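Local coordinates for RegF protein (Neisseria gonorrhoeae, PDB 4HOJ), which binds glutathione and calcium ions and is a glutathione S-transferase homologue of the stringent starvation protein A type, probably with a related role, at residues A[124-135]-A[166-177]; A[4-12]-A[27-35]. All coordinates share one frame; numbering follows the deposited sequence.

Contact 1: residues A[124-135]-A[166-177]; sequences REAIGNGLTMLS and YDVKLGKSAAPL. With CA (calcium ion), chain B.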
# COMPACT_ATOMS: atom_id res chain seq x y z
N ARG A 124 21.19 -2.40 7.14
CA ARG A 124 22.00 -1.24 6.83
C ARG A 124 22.66 -1.43 5.46
O ARG A 124 22.65 -0.50 4.62
CB ARG A 124 23.04 -1.12 7.95
CG ARG A 124 24.00 0.03 7.93
CD ARG A 124 24.80 0.02 9.24
NE ARG A 124 23.95 0.08 10.44
CZ ARG A 124 23.86 -0.87 11.38
NH1 ARG A 124 24.56 -1.99 11.31
NH2 ARG A 124 23.04 -0.69 12.42
N GLU A 125 23.19 -2.61 5.22
CA GLU A 125 23.79 -2.92 3.94
C GLU A 125 22.78 -2.81 2.81
O GLU A 125 23.07 -2.23 1.76
CB GLU A 125 24.30 -4.35 4.01
CG GLU A 125 24.98 -4.85 2.75
CD GLU A 125 26.46 -4.57 2.78
OE1 GLU A 125 26.87 -3.63 3.50
OE2 GLU A 125 27.22 -5.31 2.10
N ALA A 126 21.60 -3.37 3.03
CA ALA A 126 20.59 -3.35 1.96
C ALA A 126 20.10 -1.96 1.63
O ALA A 126 19.83 -1.64 0.49
CB ALA A 126 19.41 -4.28 2.31
N ILE A 127 20.03 -1.10 2.64
CA ILE A 127 19.62 0.27 2.37
C ILE A 127 20.68 1.00 1.56
O ILE A 127 20.33 1.66 0.59
CB ILE A 127 19.34 1.04 3.68
CG1 ILE A 127 18.08 0.45 4.36
CG2 ILE A 127 19.24 2.56 3.42
CD1 ILE A 127 17.88 0.97 5.81
N GLY A 128 21.96 0.82 1.90
CA GLY A 128 22.99 1.49 1.14
C GLY A 128 22.99 1.02 -0.30
O GLY A 128 23.15 1.81 -1.22
N ASN A 129 22.82 -0.28 -0.50
CA ASN A 129 22.86 -0.83 -1.85
C ASN A 129 21.66 -0.34 -2.66
O ASN A 129 21.80 0.03 -3.85
CB ASN A 129 22.89 -2.34 -1.77
CG ASN A 129 24.23 -2.87 -1.30
OD1 ASN A 129 25.28 -2.24 -1.53
ND2 ASN A 129 24.22 -4.02 -0.63
N GLY A 130 20.49 -0.37 -2.04
CA GLY A 130 19.25 0.07 -2.67
C GLY A 130 19.28 1.53 -3.07
O GLY A 130 18.87 1.88 -4.19
N LEU A 131 19.73 2.39 -2.17
CA LEU A 131 19.80 3.81 -2.46
C LEU A 131 20.83 4.07 -3.54
O LEU A 131 20.62 4.95 -4.38
CB LEU A 131 20.12 4.61 -1.19
CG LEU A 131 18.95 4.64 -0.18
CD1 LEU A 131 19.35 5.36 1.12
CD2 LEU A 131 17.67 5.26 -0.71
N THR A 132 21.95 3.34 -3.52
CA THR A 132 23.00 3.53 -4.52
C THR A 132 22.42 3.21 -5.89
O THR A 132 22.67 3.92 -6.86
CB THR A 132 24.27 2.70 -4.21
OG1 THR A 132 24.80 3.14 -2.95
CG2 THR A 132 25.32 2.89 -5.30
N MET A 133 21.60 2.18 -5.97
CA MET A 133 21.11 1.79 -7.28
C MET A 133 20.05 2.76 -7.78
O MET A 133 19.94 2.97 -8.99
CB MET A 133 20.60 0.35 -7.29
CG MET A 133 21.70 -0.64 -6.97
SD MET A 133 21.05 -2.29 -6.76
CE MET A 133 19.97 -2.38 -8.18
N LEU A 134 19.29 3.32 -6.85
CA LEU A 134 18.27 4.30 -7.16
C LEU A 134 18.83 5.67 -7.54
O LEU A 134 18.16 6.44 -8.20
CB LEU A 134 17.27 4.41 -6.00
CG LEU A 134 16.46 3.12 -5.89
CD1 LEU A 134 15.67 3.10 -4.60
CD2 LEU A 134 15.54 2.91 -7.11
N SER A 135 20.06 5.95 -7.15
CA SER A 135 20.61 7.29 -7.34
C SER A 135 20.53 7.86 -8.77
O SER A 135 20.15 9.01 -8.94
CB SER A 135 22.02 7.40 -6.74
OG SER A 135 22.58 8.66 -7.10
N TYR A 166 21.92 6.01 10.91
CA TYR A 166 21.89 4.59 10.62
C TYR A 166 23.24 4.00 10.19
O TYR A 166 23.35 2.80 9.95
CB TYR A 166 20.89 4.31 9.50
CG TYR A 166 19.41 4.49 9.86
CD1 TYR A 166 18.93 4.25 11.13
CD2 TYR A 166 18.51 4.82 8.86
CE1 TYR A 166 17.55 4.37 11.44
CE2 TYR A 166 17.12 4.92 9.16
CZ TYR A 166 16.67 4.71 10.39
OH TYR A 166 15.33 4.82 10.69
N ASP A 167 24.26 4.84 10.07
CA ASP A 167 25.58 4.40 9.61
C ASP A 167 25.54 3.74 8.21
O ASP A 167 26.29 2.82 7.91
CB ASP A 167 26.26 3.47 10.63
CG ASP A 167 26.48 4.15 12.01
OD1 ASP A 167 26.65 5.37 12.04
OD2 ASP A 167 26.52 3.49 13.06
N VAL A 168 24.67 4.27 7.36
CA VAL A 168 24.54 3.80 6.00
C VAL A 168 25.59 4.50 5.18
O VAL A 168 25.69 5.73 5.20
CB VAL A 168 23.17 4.12 5.43
CG1 VAL A 168 23.15 3.88 3.87
CG2 VAL A 168 22.12 3.24 6.10
N LYS A 169 26.36 3.70 4.45
CA LYS A 169 27.41 4.18 3.57
C LYS A 169 26.97 3.96 2.11
O LYS A 169 26.59 2.84 1.75
CB LYS A 169 28.71 3.43 3.89
CG LYS A 169 28.49 2.10 4.65
CD LYS A 169 29.80 1.55 5.28
CE LYS A 169 30.24 2.39 6.49
NZ LYS A 169 31.42 1.79 7.19
N LEU A 170 26.96 5.03 1.31
CA LEU A 170 26.61 4.91 -0.12
C LEU A 170 27.83 4.91 -1.01
O LEU A 170 28.85 5.49 -0.64
CB LEU A 170 25.73 6.08 -0.57
CG LEU A 170 24.46 6.36 0.23
CD1 LEU A 170 23.71 7.53 -0.35
CD2 LEU A 170 23.55 5.12 0.29
N GLY A 171 27.71 4.30 -2.19
CA GLY A 171 28.76 4.39 -3.19
C GLY A 171 29.02 5.83 -3.64
O GLY A 171 28.15 6.70 -3.55
N LYS A 172 30.22 6.09 -4.13
CA LYS A 172 30.55 7.42 -4.64
C LYS A 172 29.67 7.81 -5.84
O LYS A 172 29.47 8.99 -6.13
CB LYS A 172 32.04 7.51 -5.00
CG LYS A 172 32.96 7.47 -3.79
CD LYS A 172 33.69 8.80 -3.61
CE LYS A 172 34.46 8.85 -2.29
NZ LYS A 172 33.55 8.93 -1.10
N SER A 173 29.10 6.81 -6.51
CA SER A 173 28.20 7.02 -7.63
C SER A 173 26.89 7.65 -7.19
O SER A 173 26.11 8.13 -8.02
CB SER A 173 27.92 5.70 -8.33
OG SER A 173 27.26 4.81 -7.44
N ALA A 174 26.63 7.62 -5.88
CA ALA A 174 25.39 8.14 -5.33
C ALA A 174 25.47 9.62 -4.95
O ALA A 174 24.58 10.14 -4.27
CB ALA A 174 24.93 7.31 -4.14
N ALA A 175 26.52 10.31 -5.37
CA ALA A 175 26.58 11.75 -5.17
C ALA A 175 25.31 12.49 -5.59
O ALA A 175 24.84 13.36 -4.85
CB ALA A 175 27.83 12.36 -5.83
N PRO A 176 24.71 12.13 -6.75
CA PRO A 176 23.47 12.81 -7.16
C PRO A 176 22.32 12.66 -6.17
O PRO A 176 21.60 13.63 -5.93
CB PRO A 176 23.13 12.14 -8.49
CG PRO A 176 24.44 11.81 -9.07
CD PRO A 176 25.27 11.35 -7.89
N LEU A 177 22.17 11.48 -5.59
CA LEU A 177 21.17 11.28 -4.55
C LEU A 177 21.43 12.19 -3.34
O LEU A 177 20.51 12.73 -2.71
CB LEU A 177 21.16 9.82 -4.13
CG LEU A 177 20.15 9.50 -3.02
CD1 LEU A 177 18.74 9.70 -3.53
CD2 LEU A 177 20.38 8.10 -2.45
CA CA B . 27.00 7.72 11.82
O HOH W 1 25.28 0.70 4.15
O HOH W 2 24.81 5.11 -8.35
O HOH W 3 25.77 7.20 14.04
O HOH W 4 27.99 7.05 9.76
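Arg124 and Tyr166 open a contact in the all-helical C-terminal domain of the glutathione S-transferase fold, where the extended linker leading into helix 175-185 runs along the last turns of helix 117-134. The Arg124 side chain can be followed outward. CB leads to a CG anti to the backbone N (chi1 -178°), and CG and CD then lie alongside the Tyr166 and Asp167 carbonyl oxygens, CD being 3.2 Å from Tyr166 O. The chain bends at chi3, and NE, at the edge of the guanidinium, donates to Tyr166 O at 2.8 Å; the acceptor lies near the guanidinium plane, but the N-H...O angle of 139° shows a bent bond. Beyond it, CZ is 4.0 Å from Tyr166 O. This grips the turn from which Asp167 OD1 reaches a calcium ion that Asp164 O and two waters also bind.

Further along, Val168 sets CG1 against the bare CA of Gly128 at 3.6 Å, while its CG2 meets Ile127 CG2, the two side chains crossing at about a right angle. The linker runs close to the helix here, with Gly128 CA 3.9 Å from Lys169 O. Leu131 CB touches both Leu170 CD2 and Leu177 CD2, which approach it from directions roughly perpendicular to each other, and Leu163 and Leu160 add to this apolar layer.

Toward Ser135 the contact relies on hydroxyls. Thr132 OG1 gives its proton to Gly128 O, which Thr132 N approaches from the other face of the carbonyl plane, and it accepts from Gly171 N in a nearly straight bond (165°). A water links Thr132 O to Ser173 OG. Ser135 closes the contact: its OG accepts from Leu177 N at 3.2 Å and also lies 3.4 Å from Ala174 CA.

Contact 2: residues A[4-12]-A[27-35]; sequences MTLYSGITC and MDFEIKDID. With GSH (glutathione), chain C.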
# COMPACT_ATOMS: atom_id res chain seq x y z
N MET A 4 -7.37 18.36 13.84
CA MET A 4 -6.52 17.28 13.32
C MET A 4 -5.31 17.06 14.23
O MET A 4 -4.53 18.00 14.46
CB MET A 4 -6.01 17.66 11.95
CG MET A 4 -5.14 16.64 11.33
SD MET A 4 -4.75 16.96 9.58
CE MET A 4 -6.30 16.75 8.77
N THR A 5 -5.15 15.84 14.72
CA THR A 5 -4.13 15.52 15.71
C THR A 5 -3.26 14.39 15.17
O THR A 5 -3.77 13.36 14.74
CB THR A 5 -4.77 15.08 17.03
OG1 THR A 5 -5.57 16.15 17.53
CG2 THR A 5 -3.71 14.72 18.09
N LEU A 6 -1.95 14.56 15.18
CA LEU A 6 -1.01 13.53 14.83
C LEU A 6 -0.34 13.01 16.07
O LEU A 6 0.32 13.78 16.80
CB LEU A 6 0.09 14.07 13.89
CG LEU A 6 1.08 13.03 13.39
CD1 LEU A 6 0.40 12.17 12.34
CD2 LEU A 6 2.32 13.72 12.80
N TYR A 7 -0.44 11.70 16.29
CA TYR A 7 0.33 11.03 17.32
C TYR A 7 1.63 10.60 16.71
O TYR A 7 1.65 9.91 15.69
CB TYR A 7 -0.47 9.82 17.82
CG TYR A 7 -1.71 10.21 18.60
CD1 TYR A 7 -2.91 10.50 17.98
CD2 TYR A 7 -1.65 10.30 19.97
CE1 TYR A 7 -4.03 10.85 18.67
CE2 TYR A 7 -2.78 10.62 20.69
CZ TYR A 7 -3.96 10.92 20.03
OH TYR A 7 -5.07 11.26 20.78
N SER A 8 2.73 11.09 17.30
CA SER A 8 4.03 11.04 16.61
C SER A 8 5.13 10.62 17.57
O SER A 8 5.11 11.03 18.72
CB SER A 8 4.33 12.47 16.12
OG SER A 8 5.69 12.57 15.70
N GLY A 9 6.07 9.81 17.11
CA GLY A 9 7.28 9.55 17.89
C GLY A 9 8.38 10.53 17.51
O GLY A 9 8.60 10.79 16.32
N ILE A 10 9.10 11.04 18.48
CA ILE A 10 10.04 12.13 18.19
C ILE A 10 11.23 11.69 17.36
O ILE A 10 11.90 12.52 16.74
CB ILE A 10 10.50 12.82 19.44
CG1 ILE A 10 11.27 11.89 20.39
CG2 ILE A 10 9.26 13.41 20.19
CD1 ILE A 10 11.87 12.64 21.59
N THR A 11 11.51 10.40 17.33
CA THR A 11 12.60 9.91 16.43
C THR A 11 12.07 9.00 15.36
O THR A 11 12.86 8.36 14.68
CB THR A 11 13.79 9.24 17.17
OG1 THR A 11 13.31 8.10 17.88
CG2 THR A 11 14.45 10.23 18.15
N CYS A 12 10.76 8.94 15.16
CA CYS A 12 10.18 7.95 14.26
C CYS A 12 10.19 8.47 12.82
O CYS A 12 9.54 9.49 12.54
CB CYS A 12 8.74 7.69 14.72
SG CYS A 12 7.80 6.65 13.59
N MET A 27 -1.66 24.05 7.46
CA MET A 27 -2.95 24.23 8.14
C MET A 27 -2.82 24.01 9.64
O MET A 27 -1.73 23.69 10.13
CB MET A 27 -4.00 23.26 7.57
CG MET A 27 -4.31 23.54 6.11
SD MET A 27 -5.12 25.13 5.78
CE MET A 27 -3.76 26.27 5.55
N ASP A 28 -3.93 24.13 10.37
CA ASP A 28 -3.85 23.95 11.81
C ASP A 28 -3.89 22.48 12.17
O ASP A 28 -4.71 21.69 11.68
CB ASP A 28 -4.94 24.73 12.56
CG ASP A 28 -6.30 24.06 12.48
OD1 ASP A 28 -6.61 23.41 11.45
OD2 ASP A 28 -7.08 24.20 13.47
N PHE A 29 -2.96 22.09 13.03
CA PHE A 29 -2.91 20.72 13.51
C PHE A 29 -2.21 20.74 14.85
O PHE A 29 -1.55 21.72 15.24
CB PHE A 29 -2.17 19.76 12.55
CG PHE A 29 -0.77 20.20 12.20
CD1 PHE A 29 -0.56 21.17 11.25
CD2 PHE A 29 0.31 19.66 12.85
CE1 PHE A 29 0.70 21.58 10.94
CE2 PHE A 29 1.59 20.06 12.52
CZ PHE A 29 1.77 21.02 11.57
N GLU A 30 -2.34 19.63 15.54
CA GLU A 30 -1.71 19.44 16.82
C GLU A 30 -0.85 18.20 16.69
O GLU A 30 -1.26 17.24 16.04
CB GLU A 30 -2.80 19.24 17.89
CG GLU A 30 -2.30 18.80 19.25
CD GLU A 30 -3.28 19.17 20.35
OE1 GLU A 30 -3.16 18.61 21.47
OE2 GLU A 30 -4.15 20.03 20.08
N ILE A 31 0.32 18.20 17.31
CA ILE A 31 1.16 17.02 17.45
C ILE A 31 1.14 16.53 18.89
O ILE A 31 1.35 17.33 19.84
CB ILE A 31 2.61 17.30 17.00
CG1 ILE A 31 2.66 17.75 15.56
CG2 ILE A 31 3.48 16.05 17.07
CD1 ILE A 31 4.04 18.19 15.10
N LYS A 32 0.88 15.25 19.10
CA LYS A 32 1.00 14.64 20.42
C LYS A 32 2.15 13.67 20.38
O LYS A 32 2.14 12.71 19.63
CB LYS A 32 -0.28 13.90 20.82
CG LYS A 32 -1.41 14.82 21.21
CD LYS A 32 -2.66 14.00 21.47
CE LYS A 32 -3.64 14.72 22.36
NZ LYS A 32 -3.31 14.50 23.80
N ASP A 33 3.13 13.88 21.23
CA ASP A 33 4.31 13.03 21.23
C ASP A 33 4.01 11.77 22.03
O ASP A 33 3.52 11.84 23.17
CB ASP A 33 5.49 13.74 21.89
CG ASP A 33 6.07 14.87 21.06
OD1 ASP A 33 5.82 14.93 19.86
OD2 ASP A 33 6.81 15.69 21.67
N ILE A 34 4.37 10.65 21.43
CA ILE A 34 4.20 9.33 22.05
C ILE A 34 5.61 8.78 22.23
O ILE A 34 6.36 8.72 21.26
CB ILE A 34 3.35 8.44 21.15
CG1 ILE A 34 1.93 9.03 21.00
CG2 ILE A 34 3.41 7.03 21.71
CD1 ILE A 34 1.16 9.12 22.27
N ASP A 35 5.93 8.35 23.45
CA ASP A 35 7.18 7.65 23.71
C ASP A 35 6.93 6.20 23.33
O ASP A 35 6.12 5.55 24.02
CB ASP A 35 7.47 7.82 25.22
CG ASP A 35 8.64 6.99 25.71
OD1 ASP A 35 9.27 6.38 24.82
OD2 ASP A 35 8.92 7.09 26.94
N1 GSH C . 4.06 0.92 8.46
CA1 GSH C . 4.07 1.94 9.55
C1 GSH C . 3.85 3.30 8.99
O11 GSH C . 3.25 4.17 9.66
O12 GSH C . 4.31 3.53 7.85
CB1 GSH C . 5.34 1.83 10.41
CG1 GSH C . 5.29 2.67 11.69
CD1 GSH C . 6.39 2.24 12.64
OE1 GSH C . 7.21 1.39 12.39
N2 GSH C . 6.38 2.99 13.81
CA2 GSH C . 7.36 2.66 14.84
C2 GSH C . 6.57 2.23 16.05
O2 GSH C . 5.54 2.72 16.47
CB2 GSH C . 8.22 3.80 15.28
SG2 GSH C . 9.15 4.55 13.97
N3 GSH C . 7.23 1.19 16.83
CA3 GSH C . 6.62 0.65 18.03
C3 GSH C . 6.37 -0.80 17.78
O31 GSH C . 6.48 -1.40 16.65
O32 GSH C . 5.98 -1.45 18.78
O HOH W 5 6.99 13.96 17.53
O HOH W 6 8.65 10.07 21.26
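Matching first torsions, with CG anti to the carbonyl carbon (chi1 -69° and -74°), keep the side chains of Tyr7 and Lys32 side by side where these bridge partners leave the same face of the sheet. The lysine methylenes therefore run beside the ring: Lys32 CD lies 3.5 Å from Tyr7 CE2 and 3.6 Å from Thr5 CG2. Ile34 comes to the ring edge instead, its CD1 3.8 Å from Tyr7 CD2. On the other face, Ser8 CB touches Ile31 CG2, and a water joins Ser8 OG to Asp33 OD1; Ser8 OG is also bonded to Arg19 of helix 13-25.

Beneath these side chains lies a regular parallel pairing. Thr5 to Ser8 are matched with Glu30 to Asp33, and the strand axes are 4.7 Å apart with 26° between their directions. Five backbone bonds alternate in sense, from Glu30 N to Met4 O at one end to Ile34 N to Ser8 O (2.8 Å) at the other, with CA-H...O contacts between them. Past the last bond a water bridges Ile10 N and Ile34 O. The chain then makes a type I turn from Gly9 to Cys12, the residue that binds glutathione covalently and N-caps the following helix.

Strand 5-8, helix 13-25 and strand 30-33 thus form the beta-alpha-beta unit of the thioredoxin-like domain. Leu22 of the helix covers Met4 and Phe29, Tyr23 meets the Phe29 ring edge-to-face, and strand 54-57 pairs antiparallel with strand 5-8 on its other side, leaving 30-33 outermost within this chain.

How the contacts relate
Contact 2 comes first along the chain, in the thioredoxin-like N-terminal domain, and closes before contact 1 opens in the helical C-terminal domain. They share no helix, strand or sheet: 4-12 with 27-35 pairs two strands, whereas 124-135 with 166-177 lays a linker on a helix. Their centres are 30 Å apart, on opposite sides of the chain's centre, yet their nearest atoms come within about 6 Å without touching. The approach lies towards the domain interface, as the Tyr166 side chain is about 8 Å from that of Cys12 and about 7 Å from a bound glutathione. Contact 2 holds the glutathione-binding cysteine, contact 1 a calcium-binding aspartate; Glu100 of the C-terminal range also lines the glutathione pocket.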